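Local coordinates for protoporphyrinogen oxidase (Exiguobacterium sibiricum, PDB 3LOV), which probably oxidises coproporphyrinogen III to coproporphyrin III in heme b biosynthesis, using FAD and molecular oxygen, at residues 19-24 with 73-78; 62-67 with 82-87; 322-327 with 358-363; 329-334 with 340-345. One frame throughout, in Å; residues are numbered along the deposited sequence.

Interaction 1. Residues 19-24 with 73-78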
loop_
_atom_site.group_PDB
_atom_site.type_symbol
_atom_site.label_atom_id
_atom_site.label_comp_id
_atom_site.label_asym_id
_atom_site.label_seq_id
_atom_site.Cartn_x
_atom_site.Cartn_y
_atom_site.Cartn_z
ATOM N N ALA A 19 -12.825 11.501 -3.841
ATOM C CA ALA A 19 -14.266 11.431 -3.850
ATOM C C ALA A 19 -14.870 12.843 -4.135
ATOM O O ALA A 19 -15.833 12.957 -4.859
ATOM C CB ALA A 19 -14.810 10.852 -2.531
ATOM N N ALA A 20 -14.302 13.900 -3.575
ATOM C CA ALA A 20 -14.932 15.217 -3.715
ATOM C C ALA A 20 -14.807 15.657 -5.175
ATOM O O ALA A 20 -15.747 16.254 -5.718
ATOM C CB ALA A 20 -14.298 16.227 -2.808
ATOM N N TYR A 21 -13.640 15.356 -5.769
ATOM C CA TYR A 21 -13.291 15.720 -7.140
ATOM C C TYR A 21 -14.298 15.092 -8.057
ATOM O O TYR A 21 -14.874 15.761 -8.920
ATOM C CB TYR A 21 -11.875 15.229 -7.514
ATOM C CG TYR A 21 -11.532 15.461 -8.982
ATOM C CD1 TYR A 21 -11.064 16.693 -9.432
ATOM C CD2 TYR A 21 -11.703 14.445 -9.925
ATOM C CE1 TYR A 21 -10.791 16.901 -10.789
ATOM C CE2 TYR A 21 -11.442 14.648 -11.248
ATOM C CZ TYR A 21 -10.969 15.876 -11.676
ATOM O OH TYR A 21 -10.716 16.079 -13.005
ATOM N N TYR A 22 -14.501 13.793 -7.889
ATOM C CA TYR A 22 -15.415 13.078 -8.756
ATOM C C TYR A 22 -16.861 13.480 -8.470
ATOM O O TYR A 22 -17.670 13.496 -9.387
ATOM C CB TYR A 22 -15.272 11.563 -8.610
ATOM C CG TYR A 22 -13.963 11.001 -9.091
ATOM C CD1 TYR A 22 -13.551 11.189 -10.400
ATOM C CD2 TYR A 22 -13.144 10.253 -8.240
ATOM C CE1 TYR A 22 -12.342 10.670 -10.859
ATOM C CE2 TYR A 22 -11.916 9.725 -8.682
ATOM C CZ TYR A 22 -11.525 9.959 -9.997
ATOM O OH TYR A 22 -10.335 9.461 -10.460
ATOM N N ALA A 23 -17.196 13.760 -7.203
ATOM C CA ALA A 23 -18.551 14.168 -6.846
ATOM C C ALA A 23 -18.868 15.517 -7.470
ATOM O O ALA A 23 -20.008 15.731 -7.890
ATOM C CB ALA A 23 -18.800 14.215 -5.257
ATOM N N GLU A 24 -17.898 16.434 -7.513
ATOM C CA GLU A 24 -18.184 17.759 -8.122
ATOM C C GLU A 24 -18.661 17.578 -9.569
ATOM O O GLU A 24 -19.639 18.187 -9.976
ATOM C CB GLU A 24 -17.015 18.744 -8.011
ATOM C CG GLU A 24 -16.865 19.309 -6.604
ATOM C CD GLU A 24 -15.987 20.536 -6.493
ATOM O OE1 GLU A 24 -15.414 20.984 -7.520
ATOM O OE2 GLU A 24 -15.882 21.070 -5.337
ATOM N N ILE A 73 -4.013 12.505 -12.275
ATOM C CA ILE A 73 -2.885 13.419 -12.174
ATOM C C ILE A 73 -2.820 14.297 -13.449
ATOM O O ILE A 73 -2.528 15.504 -13.375
ATOM C CB ILE A 73 -1.539 12.626 -11.961
ATOM C CG1 ILE A 73 -1.378 12.155 -10.516
ATOM C CG2 ILE A 73 -0.294 13.432 -12.426
ATOM C CD1 ILE A 73 -0.271 11.104 -10.321
ATOM N N GLU A 74 -3.100 13.699 -14.610
ATOM C CA GLU A 74 -3.050 14.467 -15.838
ATOM C C GLU A 74 -4.192 15.463 -15.872
ATOM O O GLU A 74 -3.956 16.661 -16.124
ATOM C CB GLU A 74 -3.067 13.576 -17.054
ATOM C CG GLU A 74 -1.706 12.841 -17.273
ATOM C CD GLU A 74 -0.806 13.478 -18.365
ATOM O OE1 GLU A 74 -0.662 14.724 -18.364
ATOM O OE2 GLU A 74 -0.263 12.711 -19.212
ATOM N N ALA A 75 -5.402 14.983 -15.570
ATOM C CA ALA A 75 -6.592 15.817 -15.612
ATOM C C ALA A 75 -6.441 17.083 -14.769
ATOM O O ALA A 75 -6.881 18.143 -15.202
ATOM C CB ALA A 75 -7.830 15.021 -15.209
ATOM N N ILE A 76 -5.774 16.979 -13.610
ATOM C CA ILE A 76 -5.584 18.126 -12.708
ATOM C C ILE A 76 -4.282 18.921 -12.994
ATOM O O ILE A 76 -3.903 19.827 -12.267
ATOM C CB ILE A 76 -5.767 17.694 -11.188
ATOM C CG1 ILE A 76 -4.528 17.002 -10.617
ATOM C CG2 ILE A 76 -7.022 16.810 -11.031
ATOM C CD1 ILE A 76 -4.604 16.635 -9.088
ATOM N N GLY A 77 -3.603 18.571 -14.078
ATOM C CA GLY A 77 -2.474 19.365 -14.550
ATOM C C GLY A 77 -1.130 19.044 -13.956
ATOM O O GLY A 77 -0.236 19.890 -13.952
ATOM N N LEU A 78 -0.951 17.821 -13.462
ATOM C CA LEU A 78 0.323 17.471 -12.855
ATOM C C LEU A 78 1.123 16.471 -13.669
ATOM O O LEU A 78 2.176 16.026 -13.214
ATOM C CB LEU A 78 0.122 16.952 -11.415
ATOM C CG LEU A 78 -0.290 17.990 -10.371
ATOM C CD1 LEU A 78 -0.635 17.277 -9.028
ATOM C CD2 LEU A 78 0.805 19.026 -10.189
#
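Tyr-21, on the helix that follows the first strand of the FAD-binding Rossmann-type domain, meets Ala-75 and Ile-76 at the point where helix 68-75 is brought to a close by a Schellman motif. The phenol does all the touching from its side. Its CE1 lies 3.8 Å from CG2 of Ile-76, with CZ a little farther from the same methyl, and the two side chains pass at a slant; it is the branch methyl, not the longer arm, that touches the ring, obliquely. Beyond the ring, at the end of the side chain, Tyr-21 OH is 3.8 Å from CB of Ala-75, a van der Waals contact of the hydroxyl with the methyl, at the exposed end of the junction. The tyrosine reaches this far because CG is anti to the backbone N (chi1 174°), which swings the ring off helix 14-26 toward the other segment. Within its own helix the same ring packs by CD2 over one face of Tyr-22, 3.7 Å above the plane and offset toward the rim, and Arg-25 makes a cation-pi contact with it.

The end of the second helix is fixed by two backbone bonds: Leu-78 N to Ile-73 O at 2.8 Å, and Gly-77 N to Glu-74 O. Gly-77 is the C-prime residue, with a positive phi of 87° that a side chain would tolerate poorly. Ile-76 O accepts a hydrogen bond from Arg-241, while Val-245 of helix 235-245 packs on Tyr-21 and Leu-238 and Leu-242 on Ile-76. The contact thus joins the first helix of a Rossmann-type fold to a Schellman-capped helix end.

Interaction 2. Residues 62-67 with 82-87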
loop_
_atom_site.group_PDB
_atom_site.type_symbol
_atom_site.label_atom_id
_atom_site.label_comp_id
_atom_site.label_asym_id
_atom_site.label_seq_id
_atom_site.Cartn_x
_atom_site.Cartn_y
_atom_site.Cartn_z
ATOM N N TYR A 62 3.299 4.822 -6.896
ATOM C CA TYR A 62 2.186 3.952 -7.242
ATOM C C TYR A 62 2.526 3.158 -8.495
ATOM O O TYR A 62 3.367 3.572 -9.277
ATOM C CB TYR A 62 0.876 4.725 -7.421
ATOM C CG TYR A 62 0.811 5.672 -8.630
ATOM C CD1 TYR A 62 1.219 7.002 -8.541
ATOM C CD2 TYR A 62 0.344 5.213 -9.847
ATOM C CE1 TYR A 62 1.168 7.850 -9.653
ATOM C CE2 TYR A 62 0.298 6.024 -10.951
ATOM C CZ TYR A 62 0.701 7.327 -10.859
ATOM O OH TYR A 62 0.609 8.050 -11.973
ATOM N N VAL A 63 1.862 2.013 -8.660
ATOM C CA VAL A 63 2.032 1.123 -9.822
ATOM C C VAL A 63 1.480 1.762 -11.091
ATOM O O VAL A 63 0.258 2.020 -11.190
ATOM C CB VAL A 63 1.293 -0.229 -9.609
ATOM C CG1 VAL A 63 1.356 -1.109 -10.867
ATOM C CG2 VAL A 63 1.859 -0.959 -8.384
ATOM N N ALA A 64 2.360 2.023 -12.072
ATOM C CA ALA A 64 1.977 2.768 -13.277
ATOM C C ALA A 64 0.834 2.100 -14.007
ATOM O O ALA A 64 0.025 2.777 -14.593
ATOM C CB ALA A 64 3.218 2.941 -14.242
ATOM N N ARG A 65 0.759 0.769 -13.940
ATOM C CA ARG A 65 -0.246 -0.003 -14.682
ATOM C C ARG A 65 -1.632 0.360 -14.196
ATOM O O ARG A 65 -2.597 0.237 -14.933
ATOM C CB ARG A 65 0.022 -1.502 -14.501
ATOM C CG ARG A 65 -0.848 -2.425 -15.321
ATOM N N LYS A 66 -1.748 0.835 -12.949
ATOM C CA LYS A 66 -3.051 1.240 -12.406
ATOM C C LYS A 66 -3.283 2.699 -12.764
ATOM O O LYS A 66 -3.182 3.617 -11.925
ATOM C CB LYS A 66 -3.092 0.985 -10.903
ATOM C CG LYS A 66 -3.022 -0.497 -10.552
ATOM C CD LYS A 66 -3.092 -0.750 -9.027
ATOM C CE LYS A 66 -3.097 -2.241 -8.760
ATOM N NZ LYS A 66 -3.549 -2.585 -7.400
ATOM N N HIS A 67 -3.560 2.897 -14.053
ATOM C CA HIS A 67 -3.483 4.205 -14.727
ATOM C C HIS A 67 -4.577 5.195 -14.322
ATOM O O HIS A 67 -4.513 6.359 -14.735
ATOM C CB HIS A 67 -3.561 4.001 -16.254
ATOM C CG HIS A 67 -4.879 3.461 -16.704
ATOM N ND1 HIS A 67 -5.964 4.276 -16.954
ATOM C CD2 HIS A 67 -5.306 2.188 -16.891
ATOM C CE1 HIS A 67 -6.996 3.521 -17.298
ATOM N NE2 HIS A 67 -6.614 2.256 -17.292
ATOM N N LEU A 82 5.472 13.877 -13.554
ATOM C CA LEU A 82 5.533 12.438 -13.378
ATOM C C LEU A 82 6.973 11.977 -13.585
ATOM O O LEU A 82 7.622 12.358 -14.561
ATOM C CB LEU A 82 4.618 11.707 -14.367
ATOM C CG LEU A 82 3.123 11.662 -14.057
ATOM C CD1 LEU A 82 2.276 11.296 -15.242
ATOM C CD2 LEU A 82 2.838 10.703 -12.907
ATOM N N VAL A 83 7.458 11.162 -12.663
ATOM C CA VAL A 83 8.749 10.570 -12.788
ATOM C C VAL A 83 8.579 9.086 -12.544
ATOM O O VAL A 83 7.620 8.643 -11.899
ATOM C CB VAL A 83 9.755 11.224 -11.849
ATOM C CG1 VAL A 83 10.176 12.632 -12.418
ATOM C CG2 VAL A 83 9.179 11.372 -10.401
ATOM N N ARG A 84 9.490 8.321 -13.125
ATOM C CA ARG A 84 9.589 6.900 -12.883
ATOM C C ARG A 84 10.776 6.564 -11.996
ATOM O O ARG A 84 11.764 7.318 -11.900
ATOM C CB ARG A 84 9.779 6.190 -14.196
ATOM C CG ARG A 84 8.645 6.349 -15.134
ATOM C CD ARG A 84 8.869 5.389 -16.277
ATOM N NE ARG A 84 8.016 5.751 -17.376
ATOM C CZ ARG A 84 6.784 5.301 -17.564
ATOM N NH1 ARG A 84 6.217 4.444 -16.703
ATOM N NH2 ARG A 84 6.115 5.721 -18.626
ATOM N N ASN A 85 10.652 5.429 -11.325
ATOM C CA ASN A 85 11.698 4.923 -10.491
ATOM C C ASN A 85 12.847 4.356 -11.312
ATOM O O ASN A 85 12.630 3.776 -12.365
ATOM C CB ASN A 85 11.167 3.870 -9.523
ATOM C CG ASN A 85 10.815 2.587 -10.186
ATOM O OD1 ASN A 85 9.774 2.462 -10.846
ATOM N ND2 ASN A 85 11.667 1.598 -10.007
ATOM N N ASN A 86 14.058 4.540 -10.801
ATOM C CA ASN A 86 15.255 3.895 -11.342
ATOM C C ASN A 86 15.326 2.471 -10.842
ATOM O O ASN A 86 15.020 2.190 -9.662
ATOM C CB ASN A 86 16.521 4.616 -10.844
ATOM C CG ASN A 86 16.662 6.001 -11.421
ATOM O OD1 ASN A 86 16.353 6.219 -12.579
ATOM N ND2 ASN A 86 17.115 6.943 -10.615
ATOM N N THR A 87 15.747 1.578 -11.719
ATOM C CA THR A 87 16.031 0.192 -11.362
ATOM C C THR A 87 17.546 -0.001 -11.418
ATOM O O THR A 87 18.195 0.567 -12.297
ATOM C CB THR A 87 15.319 -0.756 -12.354
ATOM O OG1 THR A 87 15.842 -0.567 -13.676
ATOM C CG2 THR A 87 13.818 -0.462 -12.379
#
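Tyr-62 and Leu-82 meet with their side chains at about a right angle, the phenol end of one against a single methyl of the other. The OH of Tyr-62 is 3.6 Å from CD2 of Leu-82, and CZ is farther from that methyl, at 4.5 Å; the methyl approaches the ring obliquely. The CB of Tyr-62 points away from the other segment, yet CG sits between the backbone N and the carbonyl carbon (chi1 68°), and this turn of the ring brings the hydroxyl back to the leucine. The same OH is hydrogen-bonded to Thr-70 OG1, so a polar group buried beside a methyl has its partner on the adjoining helix, and that bond probably helps to hold the phenol end in place against the leucine. The tyrosine side chain also lies beside the bound FAD.

The second pair is looser. Ala-64, whose CB points toward the other segment, lies at the edge of the Arg-84 guanidinium, near its plane, with CB 4.2 Å from NH1. An arm extended from CG to NE carries that group across to the alanine. Ala-64 is the second residue of a type I turn from Val-63 to Lys-66, closed by the bond from Lys-66 N to Val-63 O (2.9 Å).

Strands 62-63 and 82-84 are the two edges of a three-stranded antiparallel sheet with 228-231 in the middle, whose Leu-229 touches Tyr-62, Ala-64 and Arg-84. Helix 68-75 packs against Tyr-62 through Leu-69 and Ile-73 and against Leu-82 through Thr-70 and Ile-73, while Pro-448 of helix 447-463 touches both Tyr-62 and Lys-66.

Interaction 3. Residues 322-327 with 358-363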
loop_
_atom_site.group_PDB
_atom_site.type_symbol
_atom_site.label_atom_id
_atom_site.label_comp_id
_atom_site.label_asym_id
_atom_site.label_seq_id
_atom_site.Cartn_x
_atom_site.Cartn_y
_atom_site.Cartn_z
ATOM N N SER A 322 31.620 5.732 -0.489
ATOM C CA SER A 322 31.251 4.311 -0.578
ATOM C C SER A 322 29.745 4.159 -0.280
ATOM O O SER A 322 29.337 4.246 0.887
ATOM N N LEU A 323 28.936 3.951 -1.333
ATOM C CA LEU A 323 27.486 3.767 -1.197
ATOM C C LEU A 323 27.178 2.717 -0.119
ATOM O O LEU A 323 27.674 1.587 -0.204
ATOM C CB LEU A 323 26.845 3.323 -2.523
ATOM C CG LEU A 323 26.819 4.293 -3.714
ATOM C CD1 LEU A 323 26.360 3.575 -5.000
ATOM C CD2 LEU A 323 25.955 5.525 -3.403
ATOM N N PRO A 324 26.371 3.085 0.902
ATOM C CA PRO A 324 25.985 2.138 1.976
ATOM C C PRO A 324 25.223 0.886 1.500
ATOM O O PRO A 324 25.340 -0.179 2.117
ATOM C CB PRO A 324 25.108 2.984 2.912
ATOM C CG PRO A 324 25.428 4.421 2.592
ATOM C CD PRO A 324 25.901 4.462 1.169
ATOM N N ILE A 325 24.448 1.017 0.428
ATOM C CA ILE A 325 23.866 -0.127 -0.253
ATOM C C ILE A 325 24.195 0.031 -1.763
ATOM O O ILE A 325 24.006 1.116 -2.327
ATOM C CB ILE A 325 22.318 -0.229 -0.019
ATOM C CG1 ILE A 325 21.903 0.283 1.376
ATOM C CG2 ILE A 325 21.864 -1.667 -0.201
ATOM C CD1 ILE A 325 20.395 0.526 1.531
ATOM N N GLU A 326 24.690 -1.033 -2.411
ATOM C CA GLU A 326 25.111 -0.960 -3.837
ATOM C C GLU A 326 23.948 -1.277 -4.801
ATOM O O GLU A 326 24.018 -2.223 -5.607
ATOM C CB GLU A 326 26.317 -1.899 -4.125
ATOM C CG GLU A 326 27.644 -1.537 -3.412
ATOM C CD GLU A 326 28.175 -0.133 -3.740
ATOM O OE1 GLU A 326 27.994 0.357 -4.888
ATOM O OE2 GLU A 326 28.792 0.473 -2.829
ATOM N N GLY A 327 22.892 -0.463 -4.724
ATOM C CA GLY A 327 21.671 -0.678 -5.506
ATOM C C GLY A 327 20.522 0.167 -4.969
ATOM O O GLY A 327 20.758 1.112 -4.205
ATOM N N THR A 358 23.154 11.170 0.155
ATOM C CA THR A 358 22.845 9.780 0.298
ATOM C C THR A 358 21.714 9.761 1.304
ATOM O O THR A 358 21.864 10.243 2.440
ATOM C CB THR A 358 24.058 9.004 0.806
ATOM O OG1 THR A 358 25.082 9.059 -0.197
ATOM C CG2 THR A 358 23.726 7.543 1.082
ATOM N N VAL A 359 20.568 9.219 0.884
ATOM C CA VAL A 359 19.407 9.153 1.763
ATOM C C VAL A 359 18.882 7.739 1.839
ATOM O O VAL A 359 18.565 7.134 0.800
ATOM C CB VAL A 359 18.319 10.083 1.275
ATOM C CG1 VAL A 359 17.122 10.064 2.241
ATOM C CG2 VAL A 359 18.901 11.518 1.091
ATOM N N LEU A 360 18.790 7.232 3.072
ATOM C CA LEU A 360 18.279 5.892 3.336
ATOM C C LEU A 360 16.893 6.012 4.007
ATOM O O LEU A 360 16.697 6.813 4.913
ATOM C CB LEU A 360 19.266 5.063 4.190
ATOM C CG LEU A 360 20.697 4.769 3.654
ATOM C CD1 LEU A 360 21.525 3.933 4.654
ATOM C CD2 LEU A 360 20.673 4.046 2.304
ATOM N N ARG A 361 15.919 5.246 3.531
ATOM C CA ARG A 361 14.583 5.182 4.184
ATOM C C ARG A 361 14.329 3.741 4.628
ATOM O O ARG A 361 14.196 2.860 3.791
ATOM C CB ARG A 361 13.421 5.676 3.286
ATOM C CG ARG A 361 12.075 5.801 4.085
ATOM C CD ARG A 361 10.945 6.593 3.424
ATOM N NE ARG A 361 10.241 5.830 2.409
ATOM C CZ ARG A 361 8.935 5.945 2.114
ATOM N NH1 ARG A 361 8.140 6.815 2.739
ATOM N NH2 ARG A 361 8.417 5.171 1.183
ATOM N N ALA A 362 14.348 3.512 5.938
ATOM C CA ALA A 362 14.056 2.201 6.513
ATOM C C ALA A 362 12.582 2.129 6.944
ATOM O O ALA A 362 11.989 3.117 7.343
ATOM C CB ALA A 362 15.000 1.878 7.679
ATOM N N PHE A 363 11.992 0.947 6.799
ATOM C CA PHE A 363 10.649 0.660 7.287
ATOM C C PHE A 363 10.744 -0.265 8.499
ATOM O O PHE A 363 11.620 -1.157 8.553
ATOM C CB PHE A 363 9.828 -0.034 6.206
ATOM C CG PHE A 363 9.512 0.844 5.027
ATOM C CD1 PHE A 363 10.478 1.142 4.086
ATOM C CD2 PHE A 363 8.234 1.339 4.841
ATOM C CE1 PHE A 363 10.176 1.940 2.982
ATOM C CE2 PHE A 363 7.927 2.151 3.723
ATOM C CZ PHE A 363 8.882 2.436 2.813
#
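The loop that leads from strand 307-318 to strand 329-332 packs through Pro-324 and Ile-325 onto the start of strand 357-364. The pyrrolidine ring meets Thr-358 through its CG-CD side, reaching toward the threonine methyl, with Pro-324 CD 3.8 Å from Thr-358 CG2 and CG of the proline at nearly the same distance. That methyl is turned anti to its own backbone nitrogen, whereas OG1 stands beside that nitrogen (chi1 -65°) and takes a weak hydrogen bond from Gln-320 N.

Thr-358 and Leu-360, two positions apart on the strand, both direct their CB toward the loop, following the alternation of a beta strand in the large mixed sheet. Leu-360 divides its branches between the two loop residues: CD1 lies 4.1 Å from Pro-324 CB, and CD2 is 3.6 Å from Ile-325 CD1. The isoleucine crosses the leucine at a slant, and its CG1 also comes near CD2. Around this apolar group, Cys-343 of the neighbouring strand touches both Ile-325 and Leu-360, while helix 377-392 supplies Leu-388 against Leu-360 and Cys-392 against Pro-324.

Interaction 4. Residues 329-334 with 340-345; sequences GFVVNR and ITACTA
The ring of Phe-330 packs over Cys-343 and against Ile-340, on the hairpin of strands 329-332 and 340-345. Cys-343 CB lies over one face, 4.0 Å from the ring centroid in a CH-pi contact; SG stands obliquely, farther off. At the ring's edge Ile-340 CD1 is 3.9 Å from Phe-330 CZ, the two side chains crossing at about a right angle. A chi1 of 62°, which wedges the ring between the two backbone arms at its CA, folds the phenyl toward the partner strand. Replacing the phenyl by an alanine is likely to leave Cys-343 CB and Ile-340 CD1 without their aromatic neighbour and to open a gap beside Ile-391 of helix 377-392. Farther along, Val-332 CG2 rests 3.2 Å from Ile-340 O.

Outward lies the antiparallel backbone. Phe-330 and Cys-343 form a hydrogen-bonded pair, each N 3.0 Å from the other's O. Val-332 N reaches Thr-341 O at 2.9 Å, from above the carbonyl plane, where the strand turns a corner. Gly-329 CA approaches Cys-343 O at 3.3 Å, a place where a CB would clash. Reciprocal amide bonds thus fix the register, and the buried ring adds apolar contact on one face of the sheet.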
loop_
_atom_site.group_PDB
_atom_site.type_symbol
_atom_site.label_atom_id
_atom_site.label_comp_id
_atom_site.label_asym_id
_atom_site.label_seq_id
_atom_site.Cartn_x
_atom_site.Cartn_y
_atom_site.Cartn_z
ATOM N N GLY A 329 17.793 -0.880 -3.048
ATOM C CA GLY A 329 17.541 -1.229 -1.655
ATOM C C GLY A 329 17.421 -2.716 -1.388
ATOM O O GLY A 329 17.796 -3.543 -2.217
ATOM N N PHE A 330 16.909 -3.056 -0.210
ATOM C CA PHE A 330 16.766 -4.457 0.191
ATOM C C PHE A 330 15.511 -4.702 1.034
ATOM O O PHE A 330 15.039 -3.784 1.713
ATOM C CB PHE A 330 18.030 -4.954 0.930
ATOM C CG PHE A 330 18.334 -4.230 2.230
ATOM C CD1 PHE A 330 17.753 -4.639 3.428
ATOM C CD2 PHE A 330 19.247 -3.168 2.266
ATOM C CE1 PHE A 330 18.019 -3.977 4.610
ATOM C CE2 PHE A 330 19.531 -2.506 3.461
ATOM C CZ PHE A 330 18.922 -2.922 4.635
ATOM N N VAL A 331 14.990 -5.934 0.963
ATOM C CA VAL A 331 13.935 -6.441 1.857
ATOM C C VAL A 331 14.558 -7.448 2.857
ATOM O O VAL A 331 15.566 -8.094 2.540
ATOM C CB VAL A 331 12.802 -7.089 1.043
ATOM C CG1 VAL A 331 12.057 -6.039 0.224
ATOM C CG2 VAL A 331 13.357 -8.174 0.108
ATOM N N VAL A 332 14.011 -7.535 4.073
ATOM C CA VAL A 332 14.578 -8.377 5.123
ATOM C C VAL A 332 13.710 -9.605 5.419
ATOM O O VAL A 332 12.487 -9.515 5.631
ATOM C CB VAL A 332 14.780 -7.589 6.438
ATOM C CG1 VAL A 332 15.518 -8.449 7.541
ATOM C CG2 VAL A 332 15.511 -6.282 6.144
ATOM N N ASN A 333 14.356 -10.765 5.477
ATOM C CA ASN A 333 13.669 -11.968 5.921
ATOM C C ASN A 333 13.286 -11.778 7.401
ATOM O O ASN A 333 14.105 -11.348 8.217
ATOM C CB ASN A 333 14.539 -13.196 5.725
ATOM C CG ASN A 333 13.809 -14.489 6.061
ATOM O OD1 ASN A 333 13.136 -14.598 7.096
ATOM N ND2 ASN A 333 13.936 -15.477 5.187
ATOM N N ARG A 334 12.026 -12.052 7.704
ATOM C CA ARG A 334 11.460 -11.842 9.041
ATOM C C ARG A 334 12.176 -12.679 10.120
ATOM O O ARG A 334 12.133 -12.333 11.318
ATOM C CB ARG A 334 9.987 -12.229 9.014
ATOM C CG ARG A 334 9.756 -13.736 8.876
ATOM C CD ARG A 334 8.345 -14.066 8.312
ATOM N NE ARG A 334 7.304 -13.474 9.130
ATOM C CZ ARG A 334 5.999 -13.522 8.849
ATOM N NH1 ARG A 334 5.545 -14.117 7.758
ATOM N NH2 ARG A 334 5.134 -12.958 9.670
ATOM N N ILE A 340 14.490 -3.577 11.190
ATOM C CA ILE A 340 13.976 -3.104 9.912
ATOM C C ILE A 340 13.483 -4.221 8.976
ATOM O O ILE A 340 14.102 -5.279 8.870
ATOM C CB ILE A 340 14.963 -2.167 9.177
ATOM C CG1 ILE A 340 16.221 -2.880 8.673
ATOM C CG2 ILE A 340 15.371 -1.039 10.075
ATOM C CD1 ILE A 340 17.255 -1.873 8.024
ATOM N N THR A 341 12.362 -3.974 8.296
ATOM C CA THR A 341 11.810 -4.934 7.347
ATOM C C THR A 341 12.264 -4.662 5.912
ATOM O O THR A 341 12.173 -5.547 5.047
ATOM C CB THR A 341 10.292 -4.872 7.368
ATOM O OG1 THR A 341 9.885 -3.654 6.751
ATOM C CG2 THR A 341 9.741 -4.913 8.869
ATOM N N ALA A 342 12.723 -3.438 5.650
ATOM C CA ALA A 342 13.209 -3.035 4.322
ATOM C C ALA A 342 13.935 -1.723 4.469
ATOM O O ALA A 342 13.768 -1.039 5.473
ATOM C CB ALA A 342 12.043 -2.894 3.294
ATOM N N CYS A 343 14.781 -1.401 3.501
ATOM C CA CYS A 343 15.448 -0.101 3.424
ATOM C C CYS A 343 15.656 0.278 1.969
ATOM O O CYS A 343 15.958 -0.587 1.141
ATOM C CB CYS A 343 16.801 -0.109 4.092
ATOM S SG CYS A 343 17.587 1.541 4.163
ATOM N N THR A 344 15.487 1.562 1.663
ATOM C CA THR A 344 15.667 2.045 0.296
ATOM C C THR A 344 16.710 3.149 0.274
ATOM O O THR A 344 16.752 3.983 1.189
ATOM C CB THR A 344 14.375 2.638 -0.252
ATOM O OG1 THR A 344 13.343 1.655 -0.194
ATOM C CG2 THR A 344 14.571 3.125 -1.681
ATOM N N ALA A 345 17.550 3.113 -0.763
ATOM C CA ALA A 345 18.466 4.188 -1.071
ATOM C C ALA A 345 17.675 5.143 -1.939
ATOM O O ALA A 345 17.697 5.044 -3.163
ATOM C CB ALA A 345 19.710 3.661 -1.815
#

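In the fold
Helix 68-75, whose end belongs to interaction 1, follows strand 62-63 and precedes strand 82-84 of interaction 2, and its Ile-73 CD1 lies 3.6 Å from Tyr-62 OH and 4.1 Å from Leu-82 CD2. Interactions 3 and 4 meet in the large mixed sheet, their centres 10 Å apart, where Arg-361 N lies 2.8 Å from Thr-344 O and Phe-363 O 2.9 Å from Thr-341 N, both probable hydrogen bonds. Interaction 2 is close to the cofactor, the Tyr-62 side chain being about 4 Å from FAD, against about 9 Å for Thr-341 and 13 Å for Tyr-21. Interaction 3 lies away from the FAD-binding residues. Interactions 1 and 4 fall on opposite sides of the chain's centre.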